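PDB 4GRF: putative thiol-disulfide oxidoreductase from Bacteroides vulgatus, which probably carries out thiol-disulfide exchange through its C-terminal thioredoxin domain, the part present here, perhaps in cytochrome c biogenesis. Local coordinates for residues V8-T13 against E103-V108; V22-F27 against T64-S69; V32-W37 against H112-D117; R72-W77 against Q90-K95. All blocks are in the same frame, centred on the assembly; numbering follows the deposited sequence. Where two conformers were deposited one is given.

How the contacts relate
The four contacts are arranged around the central sheet of this thioredoxin domain. Contact 3 pairs strands 31-37 and 112-116 in the middle of that sheet, and contact 2 lays the end of strand 21-23 and the turn after it on neighbouring strand 63-69, their centres about 9 Å apart. Contact 1, about 10 Å from contact 3 by centres, closes the loop before strand 13-15 against the end of helix 95-104 and includes the glutathione-bearing Cys106. Contact 4, about 17 Å from contact 3, seats helix 74-84 on edge strand 89-92. Along the chain contacts 2 and 4 nest in series inside contact 1, whose Ile12, on Phe36, and Tyr105, on Ile114, put both segments on the same sheet.

Contact 1 (V8-T13 against E103-V108); sequences VAPAIT and ESYCIV. With GSH (glutathione), chain H.
The hydroxyl of Tyr105 donates to the carbonyl oxygen of Pro10, OH to O 2.6 Å, in the carbonyl plane and on a lone pair, which fixes the tip of the phenol. The same proline lies over the ring: its CD is 3.7 Å from the centroid of the Tyr105 ring and displaced toward the rim, a CH-pi contact that covers that face. Ile12 crosses the ring at about a right angle and brings its CG1 to 3.6 Å from Tyr105 CE1, while Ala9 CB packs 3.4 Å from the hydroxyl oxygen of Tyr105. One step out, Ser104 OG sits 3.5 Å from Pro10 CB and is bonded to Val101 O; a water donates both to this OG and to Ala11 O, bridging helix and loop. Just after Tyr105 the helix ends in a Schellman motif, with Cys106 at positive phi (47°) and its N bonded back to Glu103 O. Cys106 SG stands apart from the loop, in a 2.1 Å disulfide with SG2 of glutathione. Behind the contact, the Tyr105 ring meets Phe36 of strand 31-37 and Ile114 of strand 112-116, so the end of helix 95-104 and the loop before strand 13-15 pack together against the central sheet.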
# COMPACT_ATOMS: atom_id res chain seq x y z
N VAL A 8 -3.97 10.87 11.11
CA VAL A 8 -2.60 10.38 11.11
C VAL A 8 -2.63 8.88 10.82
O VAL A 8 -3.33 8.12 11.49
CB VAL A 8 -1.92 10.63 12.47
CG1 VAL A 8 -0.53 10.02 12.53
CG2 VAL A 8 -1.89 12.12 12.77
N ALA A 9 -1.87 8.45 9.81
CA ALA A 9 -1.84 7.04 9.47
C ALA A 9 -1.17 6.24 10.59
O ALA A 9 -0.02 6.51 10.96
CB ALA A 9 -1.11 6.84 8.16
N PRO A 10 -1.88 5.26 11.14
CA PRO A 10 -1.28 4.40 12.16
C PRO A 10 -0.06 3.61 11.70
O PRO A 10 0.14 3.36 10.49
CB PRO A 10 -2.43 3.46 12.54
CG PRO A 10 -3.65 4.22 12.22
CD PRO A 10 -3.32 4.99 10.99
N ALA A 11 0.76 3.23 12.67
CA ALA A 11 1.97 2.49 12.37
C ALA A 11 1.68 1.17 11.65
O ALA A 11 0.68 0.50 11.90
CB ALA A 11 2.76 2.26 13.65
N ILE A 12 2.59 0.81 10.74
CA ILE A 12 2.57 -0.47 10.05
C ILE A 12 4.01 -0.95 9.91
O ILE A 12 4.89 -0.17 9.51
CB ILE A 12 2.00 -0.37 8.61
CG1 ILE A 12 0.62 0.30 8.55
CG2 ILE A 12 1.89 -1.76 7.98
CD1 ILE A 12 0.19 0.58 7.12
N THR A 13 4.26 -2.21 10.25
CA THR A 13 5.53 -2.84 9.96
C THR A 13 5.26 -4.24 9.44
O THR A 13 4.37 -4.92 9.95
CB THR A 13 6.43 -2.97 11.20
OG1 THR A 13 6.52 -1.71 11.87
CG2 THR A 13 7.83 -3.41 10.80
N GLU A 103 -7.69 -3.26 12.30
CA GLU A 103 -8.53 -2.50 13.21
C GLU A 103 -8.09 -1.04 13.26
O GLU A 103 -8.92 -0.14 13.20
CB GLU A 103 -8.51 -3.12 14.60
CG GLU A 103 -9.27 -4.43 14.66
CD GLU A 103 -9.23 -5.05 16.04
OE1 GLU A 103 -8.65 -4.41 16.95
OE2 GLU A 103 -9.76 -6.17 16.21
N SER A 104 -6.79 -0.80 13.31
CA SER A 104 -6.28 0.56 13.43
C SER A 104 -6.64 1.43 12.22
O SER A 104 -6.80 2.63 12.35
CB SER A 104 -4.76 0.56 13.68
OG SER A 104 -4.02 0.31 12.50
N TYR A 105 -6.74 0.81 11.03
CA TYR A 105 -7.14 1.52 9.82
C TYR A 105 -8.62 1.38 9.52
O TYR A 105 -9.11 1.91 8.52
CB TYR A 105 -6.31 1.04 8.61
CG TYR A 105 -4.94 1.68 8.53
CD1 TYR A 105 -3.87 1.16 9.26
CD2 TYR A 105 -4.72 2.81 7.74
CE1 TYR A 105 -2.61 1.74 9.18
CE2 TYR A 105 -3.48 3.40 7.64
CZ TYR A 105 -2.43 2.89 8.37
OH TYR A 105 -1.21 3.49 8.28
N CYS A 106 -9.31 0.68 10.42
CA CYS A 106 -10.72 0.35 10.28
C CYS A 106 -11.06 -0.20 8.90
O CYS A 106 -11.98 0.28 8.22
CB CYS A 106 -11.62 1.53 10.56
SG CYS A 106 -13.32 0.98 10.44
N ILE A 107 -10.29 -1.20 8.49
CA ILE A 107 -10.44 -1.78 7.17
C ILE A 107 -11.51 -2.83 7.20
O ILE A 107 -11.41 -3.83 7.92
CB ILE A 107 -9.14 -2.39 6.65
CG1 ILE A 107 -8.09 -1.29 6.47
CG2 ILE A 107 -9.37 -3.10 5.32
CD1 ILE A 107 -6.68 -1.82 6.22
N VAL A 108 -12.52 -2.58 6.39
CA VAL A 108 -13.68 -3.42 6.29
C VAL A 108 -13.63 -4.29 5.04
O VAL A 108 -14.04 -5.45 5.04
CB VAL A 108 -14.94 -2.52 6.23
CG1 VAL A 108 -16.19 -3.34 6.02
CG2 VAL A 108 -15.04 -1.68 7.50
N1 GSH H . -9.74 8.08 16.02
CA1 GSH H . -10.85 7.24 15.50
C1 GSH H . -11.89 6.97 16.55
O11 GSH H . -13.09 7.16 16.28
O12 GSH H . -11.51 6.55 17.67
CB1 GSH H . -10.27 5.94 14.96
CG1 GSH H . -11.35 4.88 14.74
CD1 GSH H . -12.01 5.04 13.39
OE1 GSH H . -11.64 5.88 12.58
N2 GSH H . -13.00 4.20 13.12
CA2 GSH H . -13.66 4.22 11.83
C2 GSH H . -14.28 5.55 11.54
O2 GSH H . -15.01 6.10 12.35
CB2 GSH H . -14.73 3.13 11.76
SG2 GSH H . -14.11 1.51 12.26
N3 GSH H . -13.97 6.05 10.35
CA3 GSH H . -14.49 7.29 9.82
C3 GSH H . -14.23 7.39 8.33
O31 GSH H . -14.58 8.42 7.73
O32 GSH H . -13.66 6.43 7.74
O HOH W 1 -1.39 0.07 13.57

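Contact 2 (V22-F27 against T64-S69); sequences VSLNDF and TIYGVS. With SO4 (sulfate ion), chain E.
Tyr66 turns its CG anti to the backbone N (chi1 -178°), and Phe27 turns its CG anti to the carbonyl carbon (chi1 -57°); these two torsions bring the rings together between the central sheet of a thioredoxin fold and the short N-terminal hairpin of strands 13-15 and 21-23. Tyr66 rises from strand 63-69 and lies along the hairpin's end. Its hydroxyl donates to Val22 O, OH to O 2.8 Å, from above the carbonyl plane and not along a lone pair. On the way the phenol is hemmed in by aliphatic groups: Val22 CG1 stands 4.1 Å from Tyr66 CE1, with the two side chains running past each other in opposite directions, and Leu24 CB packs 4.0 Å from Tyr66 CE2. Phe27 crosses Tyr66 at about a right angle and sets its CE2 3.5 Å from Tyr66 CD1, the ring planes inclined at 53°. Elsewhere on the ring, Phe27 CD1 touches Thr64 CG2 at 3.7 Å. The turn carrying these groups is braced internally: Ser23 N gives a nearly straight bond to Asp26 OD2 of 2.9 Å, and a weak bond returns from Asp26 N to Ser23 OG. The short 3-10 segment 24-26 is thereby tied to the strand before it. Val32 of strand 31-37 also lies against both rings, and Val91 against Tyr66. At the start of strand 63-69, Thr64 OG1 donates to a sulfate ion, most likely picked up from the crystallisation solution, with OG1 to O2 2.6 Å.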
# COMPACT_ATOMS: atom_id res chain seq x y z
N VAL A 22 10.26 -3.42 7.38
CA VAL A 22 10.09 -2.13 6.74
C VAL A 22 8.74 -1.59 7.19
O VAL A 22 7.73 -2.29 7.14
CB VAL A 22 10.11 -2.25 5.20
CG1 VAL A 22 9.88 -0.88 4.56
CG2 VAL A 22 11.45 -2.81 4.73
N SER A 23 8.77 -0.35 7.69
CA SER A 23 7.60 0.30 8.27
C SER A 23 7.14 1.48 7.42
O SER A 23 7.91 2.05 6.68
CB SER A 23 7.97 0.88 9.63
OG SER A 23 8.84 1.97 9.46
N LEU A 24 5.88 1.85 7.58
CA LEU A 24 5.34 3.01 6.89
C LEU A 24 6.17 4.26 7.23
O LEU A 24 6.44 5.09 6.37
CB LEU A 24 3.88 3.22 7.27
CG LEU A 24 3.22 4.46 6.65
CD1 LEU A 24 3.30 4.47 5.13
CD2 LEU A 24 1.78 4.54 7.15
N ASN A 25 6.60 4.36 8.48
CA ASN A 25 7.41 5.51 8.94
C ASN A 25 8.72 5.67 8.17
O ASN A 25 9.28 6.76 8.07
CB ASN A 25 7.68 5.37 10.45
CG ASN A 25 8.46 6.54 11.03
OD1 ASN A 25 7.99 7.68 11.00
ND2 ASN A 25 9.65 6.25 11.57
N ASP A 26 9.23 4.56 7.60
CA ASP A 26 10.46 4.59 6.85
C ASP A 26 10.35 5.51 5.64
O ASP A 26 11.37 5.94 5.09
CB ASP A 26 10.86 3.18 6.39
CG ASP A 26 11.37 2.32 7.52
OD1 ASP A 26 11.85 2.86 8.56
OD2 ASP A 26 11.33 1.08 7.37
N PHE A 27 9.13 5.82 5.23
CA PHE A 27 8.91 6.61 4.03
C PHE A 27 8.46 8.04 4.29
O PHE A 27 8.00 8.74 3.37
CB PHE A 27 7.89 5.89 3.15
CG PHE A 27 8.32 4.50 2.80
CD1 PHE A 27 9.33 4.29 1.88
CD2 PHE A 27 7.75 3.41 3.43
CE1 PHE A 27 9.75 3.00 1.58
CE2 PHE A 27 8.16 2.12 3.13
CZ PHE A 27 9.16 1.92 2.21
N THR A 64 6.33 6.85 -3.36
CA THR A 64 6.47 5.41 -3.49
C THR A 64 5.15 4.67 -3.19
O THR A 64 4.15 5.27 -2.82
CB THR A 64 7.64 4.85 -2.64
OG1 THR A 64 7.93 3.51 -3.04
CG2 THR A 64 7.33 4.91 -1.15
N ILE A 65 5.17 3.36 -3.42
CA ILE A 65 4.05 2.51 -3.04
C ILE A 65 4.54 1.53 -2.00
O ILE A 65 5.63 0.92 -2.12
CB ILE A 65 3.45 1.75 -4.25
CG1 ILE A 65 3.00 2.76 -5.34
CG2 ILE A 65 2.31 0.84 -3.80
CD1 ILE A 65 2.46 2.12 -6.62
N TYR A 66 3.73 1.39 -0.95
CA TYR A 66 3.98 0.47 0.15
C TYR A 66 2.82 -0.54 0.17
O TYR A 66 1.68 -0.22 0.52
CB TYR A 66 4.05 1.26 1.46
CG TYR A 66 4.35 0.50 2.74
CD1 TYR A 66 5.52 -0.23 2.91
CD2 TYR A 66 3.49 0.60 3.83
CE1 TYR A 66 5.80 -0.87 4.10
CE2 TYR A 66 3.75 -0.05 5.02
CZ TYR A 66 4.90 -0.77 5.16
OH TYR A 66 5.15 -1.40 6.36
N GLY A 67 3.11 -1.76 -0.29
CA GLY A 67 2.10 -2.79 -0.31
C GLY A 67 2.13 -3.61 0.97
O GLY A 67 3.21 -4.01 1.44
N VAL A 68 0.94 -3.83 1.53
CA VAL A 68 0.78 -4.47 2.82
C VAL A 68 -0.16 -5.65 2.69
O VAL A 68 -1.35 -5.46 2.47
CB VAL A 68 0.23 -3.49 3.87
CG1 VAL A 68 0.11 -4.16 5.23
CG2 VAL A 68 1.11 -2.26 3.94
N SER A 69 0.39 -6.87 2.76
CA SER A 69 -0.44 -8.07 2.61
C SER A 69 -0.79 -8.72 3.92
O SER A 69 0.02 -8.77 4.85
CB SER A 69 0.25 -9.11 1.72
OG SER A 69 -0.48 -10.33 1.69
S SO4 E . 11.51 3.19 -3.49
O1 SO4 E . 12.43 4.32 -3.71
O2 SO4 E . 10.24 3.44 -4.23
O3 SO4 E . 12.13 1.93 -3.98
O4 SO4 E . 11.26 3.05 -2.03

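Contact 3 (V32-W37 against H112-D117); sequences VLVDFW and HIILVD
Val32 O is the best-held acceptor here, held by one hydrogen bond, from Val116 N at 2.8 Å with an almost straight N-H (173°) in the carbonyl plane, with a weaker CA-H...O contact from Leu115 CA at 3.6 Å beside it. The same pattern recurs along the pair, where Val32 with Val116, Val34 with Ile114 and Phe36 with His112 are hydrogen-bonded pairs; at the last of these the bond from His112 N to Phe36 O has lengthened to 3.4 Å and is weak. Strands 31-37 and 112-116 run antiparallel, their short axes at 162°. On one face Leu33, Asp35, Ile113 and Leu115 lie together. Leu33 CG meets Ile113 CG2 at 3.7 Å, and the Leu33 side chain also touches Leu132 and Val136 of helix 129-140. An alanine at Leu33 would remove these branched contacts and probably loosen the seating of that helix on the sheet. On the other face Val34 CG2 packs against Val116 CG2 at 3.9 Å, and Phe36 and His112 lie side by side, Phe36 CD1 3.6 Å from His112 CD2. Asp35 OD1 is buried, has no polar partner in the model and touches Ile113 CG1 at 3.5 Å, a setting that would probably raise its pKa. A buried aspartate on the strand leading to a CxxC helix start, here Cys41 and Cys44 in a disulfide, is a hallmark of thioredoxins.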
# COMPACT_ATOMS: atom_id res chain seq x y z
N VAL A 32 3.12 8.38 -0.09
CA VAL A 32 3.10 6.93 -0.15
C VAL A 32 1.67 6.48 -0.41
O VAL A 32 0.78 6.81 0.35
CB VAL A 32 3.52 6.33 1.21
CG1 VAL A 32 3.72 4.82 1.05
CG2 VAL A 32 4.78 6.98 1.74
N LEU A 33 1.48 5.70 -1.47
CA LEU A 33 0.25 4.99 -1.65
C LEU A 33 0.41 3.72 -0.84
O LEU A 33 1.37 2.97 -1.02
CB LEU A 33 0.07 4.63 -3.12
CG LEU A 33 -1.31 4.53 -3.76
CD1 LEU A 33 -2.17 5.79 -3.57
CD2 LEU A 33 -1.11 4.30 -5.25
N VAL A 34 -0.52 3.50 0.09
CA VAL A 34 -0.53 2.28 0.87
C VAL A 34 -1.65 1.38 0.33
O VAL A 34 -2.82 1.79 0.26
CB VAL A 34 -0.74 2.59 2.35
CG1 VAL A 34 -0.66 1.31 3.17
CG2 VAL A 34 0.31 3.57 2.82
N ASP A 35 -1.24 0.20 -0.13
CA ASP A 35 -2.13 -0.77 -0.75
C ASP A 35 -2.26 -1.99 0.14
O ASP A 35 -1.32 -2.79 0.23
CB ASP A 35 -1.52 -1.18 -2.09
CG ASP A 35 -2.31 -2.22 -2.80
OD1 ASP A 35 -3.50 -2.37 -2.48
OD2 ASP A 35 -1.71 -2.90 -3.68
N PHE A 36 -3.38 -2.11 0.85
CA PHE A 36 -3.68 -3.28 1.65
C PHE A 36 -4.37 -4.33 0.77
O PHE A 36 -5.39 -4.06 0.12
CB PHE A 36 -4.61 -2.95 2.81
CG PHE A 36 -4.06 -1.95 3.81
CD1 PHE A 36 -4.22 -0.59 3.61
CD2 PHE A 36 -3.45 -2.37 4.98
CE1 PHE A 36 -3.74 0.32 4.55
CE2 PHE A 36 -2.99 -1.47 5.92
CZ PHE A 36 -3.12 -0.13 5.69
N TRP A 37 -3.82 -5.53 0.77
CA TRP A 37 -4.25 -6.56 -0.19
C TRP A 37 -3.90 -7.96 0.30
O TRP A 37 -3.27 -8.15 1.33
CB TRP A 37 -3.60 -6.30 -1.55
CG TRP A 37 -2.13 -6.60 -1.57
CD1 TRP A 37 -1.14 -5.91 -0.94
CD2 TRP A 37 -1.49 -7.68 -2.25
NE1 TRP A 37 0.07 -6.48 -1.18
CE2 TRP A 37 -0.11 -7.59 -1.97
CE3 TRP A 37 -1.95 -8.74 -3.04
CZ2 TRP A 37 0.81 -8.48 -2.46
CZ3 TRP A 37 -1.03 -9.63 -3.52
CH2 TRP A 37 0.34 -9.50 -3.24
N HIS A 112 -8.00 -1.86 -0.27
CA HIS A 112 -7.99 -0.65 0.52
C HIS A 112 -6.73 0.12 0.15
O HIS A 112 -5.60 -0.29 0.49
CB HIS A 112 -8.01 -0.95 2.00
CG HIS A 112 -8.27 0.24 2.83
ND1 HIS A 112 -9.50 0.86 2.86
CD2 HIS A 112 -7.47 0.95 3.66
CE1 HIS A 112 -9.44 1.90 3.66
NE2 HIS A 112 -8.22 1.98 4.17
N ILE A 113 -6.92 1.18 -0.63
CA ILE A 113 -5.79 1.94 -1.14
C ILE A 113 -5.93 3.42 -0.76
O ILE A 113 -6.92 4.08 -1.13
CB ILE A 113 -5.67 1.82 -2.66
CG1 ILE A 113 -5.67 0.35 -3.08
CG2 ILE A 113 -4.41 2.52 -3.15
CD1 ILE A 113 -5.61 0.13 -4.58
N ILE A 114 -4.96 3.91 -0.02
CA ILE A 114 -4.98 5.27 0.50
C ILE A 114 -3.68 5.99 0.13
O ILE A 114 -2.70 5.36 -0.21
CB ILE A 114 -5.15 5.30 2.02
CG1 ILE A 114 -3.99 4.56 2.72
CG2 ILE A 114 -6.48 4.66 2.41
CD1 ILE A 114 -4.01 4.66 4.22
N LEU A 115 -3.70 7.32 0.20
CA LEU A 115 -2.53 8.14 -0.06
C LEU A 115 -2.15 8.85 1.22
O LEU A 115 -3.00 9.52 1.84
CB LEU A 115 -2.77 9.18 -1.15
CG LEU A 115 -1.52 9.99 -1.56
CD1 LEU A 115 -0.38 9.10 -2.05
CD2 LEU A 115 -1.88 11.05 -2.60
N VAL A 116 -0.91 8.64 1.64
CA VAL A 116 -0.33 9.27 2.83
C VAL A 116 0.67 10.36 2.41
O VAL A 116 1.49 10.16 1.52
CB VAL A 116 0.34 8.20 3.70
CG1 VAL A 116 1.00 8.83 4.92
CG2 VAL A 116 -0.68 7.14 4.12
N ASP A 117 0.61 11.52 3.08
CA ASP A 117 1.52 12.62 2.73
C ASP A 117 2.88 12.48 3.42
O ASP A 117 3.11 11.56 4.20
CB ASP A 117 0.81 13.99 2.94
CG ASP A 117 0.69 14.40 4.41
OD1 ASP A 117 1.30 13.74 5.27
OD2 ASP A 117 -0.00 15.41 4.69

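Contact 4 (R72-W77 against Q90-K95); sequences RREEDW and QVLLQK
Helix 74-84 and strand 89-92 belong to a beta-alpha-beta unit of the thioredoxin fold, entered from strand 63-69, and this contact presses the first turn of the helix onto the strand. Its centre is Leu92 CB, 3.6 Å from the centroid of the six-membered ring of Trp77 and only 2° off the ring normal, a CH-pi contact directly over the face. Trp77 reaches there with CG anti to the backbone N (chi1 174°), and Leu92 has the same anti arrangement; the two side chains cross obliquely. From this seat Leu92 CD2 spreads to Trp77 CE3 at 3.8 Å and to Glu74 CA at 3.9 Å. Trp77 CZ2 lies against the strand backbone, 3.6 Å from Leu92 N. Gln90 O meets the indole edge near its plane and, although buried, finds no polar partner in the model. An alanine at Trp77 would remove the indole face beneath Leu92 and would probably leave the helix poorly packed on the strand. Around the turn's exposed side Arg73, at the N-cap position and poorly ordered, pairs with Glu75 and, by charge alone, with Asp76. Gln90 NE2 is hydrogen-bonded to Ser86 O. The indole nitrogen ends on a water lying in the ring plane, which accepts from Trp77 NE1 at 2.9 Å and lies within hydrogen-bonding distance of Gln90 OE1 (2.8 Å) and Val91 O.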
# COMPACT_ATOMS: atom_id res chain seq x y z
N ARG A 72 -2.16 -15.32 4.71
CA ARG A 72 -1.84 -16.30 5.74
C ARG A 72 -0.63 -17.13 5.32
O ARG A 72 0.15 -17.57 6.16
CB ARG A 72 -3.04 -17.23 6.00
CG ARG A 72 -4.27 -16.52 6.56
CD ARG A 72 -5.02 -17.38 7.58
NE ARG A 72 -4.63 -18.79 7.52
CZ ARG A 72 -3.93 -19.41 8.48
NH1 ARG A 72 -3.55 -18.75 9.56
NH2 ARG A 72 -3.62 -20.69 8.34
N ARG A 73 -0.45 -17.29 4.03
CA ARG A 73 0.69 -18.03 3.55
C ARG A 73 1.67 -17.21 2.74
O ARG A 73 1.33 -16.64 1.74
CB ARG A 73 0.23 -19.22 2.74
CG ARG A 73 -0.69 -20.12 3.50
CD ARG A 73 -0.75 -21.49 2.88
NE ARG A 73 -1.42 -21.47 1.59
CZ ARG A 73 -0.96 -22.06 0.50
NH1 ARG A 73 0.18 -22.74 0.55
NH2 ARG A 73 -1.64 -21.99 -0.63
N GLU A 74 2.91 -17.23 3.17
CA GLU A 74 3.97 -16.51 2.52
C GLU A 74 4.11 -16.93 1.06
O GLU A 74 4.34 -16.10 0.18
CB GLU A 74 5.27 -16.75 3.28
CG GLU A 74 6.45 -15.94 2.80
CD GLU A 74 7.65 -16.16 3.70
OE1 GLU A 74 8.72 -16.54 3.18
OE2 GLU A 74 7.51 -15.96 4.93
N GLU A 75 3.91 -18.22 0.77
CA GLU A 75 4.04 -18.72 -0.59
C GLU A 75 3.03 -18.06 -1.53
O GLU A 75 3.35 -17.72 -2.66
CB GLU A 75 3.87 -20.24 -0.63
CG GLU A 75 2.71 -20.77 0.19
CD GLU A 75 2.74 -22.28 0.35
OE1 GLU A 75 3.06 -22.75 1.47
OE2 GLU A 75 2.46 -23.00 -0.63
N ASP A 76 1.79 -17.89 -1.05
CA ASP A 76 0.72 -17.28 -1.85
C ASP A 76 1.05 -15.82 -2.18
O ASP A 76 0.83 -15.36 -3.30
CB ASP A 76 -0.63 -17.31 -1.12
CG ASP A 76 -1.20 -18.71 -0.94
OD1 ASP A 76 -0.80 -19.63 -1.67
OD2 ASP A 76 -2.07 -18.85 -0.06
N TRP A 77 1.56 -15.12 -1.18
CA TRP A 77 2.00 -13.73 -1.31
C TRP A 77 3.10 -13.58 -2.37
O TRP A 77 2.99 -12.76 -3.29
CB TRP A 77 2.48 -13.25 0.05
CG TRP A 77 3.09 -11.92 0.12
CD1 TRP A 77 2.50 -10.72 -0.20
CD2 TRP A 77 4.42 -11.60 0.58
NE1 TRP A 77 3.38 -9.69 0.02
CE2 TRP A 77 4.56 -10.20 0.51
CE3 TRP A 77 5.50 -12.35 1.05
CZ2 TRP A 77 5.74 -9.54 0.86
CZ3 TRP A 77 6.68 -11.69 1.42
CH2 TRP A 77 6.78 -10.30 1.31
N GLN A 90 7.05 -4.10 -0.96
CA GLN A 90 6.03 -5.06 -0.55
C GLN A 90 6.37 -5.69 0.79
O GLN A 90 7.45 -6.31 0.93
CB GLN A 90 5.94 -6.18 -1.60
CG GLN A 90 5.46 -5.76 -2.98
CD GLN A 90 3.95 -5.64 -3.06
OE1 GLN A 90 3.27 -5.42 -2.06
NE2 GLN A 90 3.42 -5.75 -4.27
N VAL A 91 5.46 -5.59 1.75
CA VAL A 91 5.64 -6.28 3.02
C VAL A 91 4.50 -7.23 3.32
O VAL A 91 3.37 -7.04 2.86
CB VAL A 91 5.82 -5.34 4.22
CG1 VAL A 91 7.04 -4.46 4.02
CG2 VAL A 91 4.55 -4.52 4.49
N LEU A 92 4.82 -8.26 4.10
CA LEU A 92 3.84 -9.19 4.63
C LEU A 92 3.73 -9.01 6.13
O LEU A 92 4.75 -9.07 6.84
CB LEU A 92 4.29 -10.62 4.31
CG LEU A 92 3.37 -11.74 4.76
CD1 LEU A 92 2.02 -11.64 4.08
CD2 LEU A 92 4.02 -13.09 4.47
N LEU A 93 2.51 -8.81 6.60
CA LEU A 93 2.25 -8.66 8.04
C LEU A 93 2.49 -10.00 8.74
O LEU A 93 2.14 -11.07 8.22
CB LEU A 93 0.84 -8.19 8.30
CG LEU A 93 0.51 -6.78 7.79
CD1 LEU A 93 -0.95 -6.44 8.06
CD2 LEU A 93 1.45 -5.76 8.40
N GLN A 94 3.10 -9.94 9.90
CA GLN A 94 3.19 -11.15 10.72
C GLN A 94 1.79 -11.43 11.27
O GLN A 94 1.01 -10.50 11.52
CB GLN A 94 4.23 -10.98 11.80
CG GLN A 94 5.54 -10.48 11.21
CD GLN A 94 6.76 -10.90 12.01
OE1 GLN A 94 7.64 -10.09 12.29
NE2 GLN A 94 6.82 -12.18 12.37
N LYS A 95 1.48 -12.71 11.41
CA LYS A 95 0.16 -13.17 11.86
C LYS A 95 -0.37 -12.36 13.04
O LYS A 95 -1.52 -11.94 13.04
CB LYS A 95 0.27 -14.65 12.25
CG LYS A 95 -1.00 -15.29 12.80
CD LYS A 95 -0.73 -16.76 13.13
CE LYS A 95 -1.56 -17.25 14.30
NZ LYS A 95 -3.01 -17.27 13.98
O HOH W 2 2.73 -6.89 0.23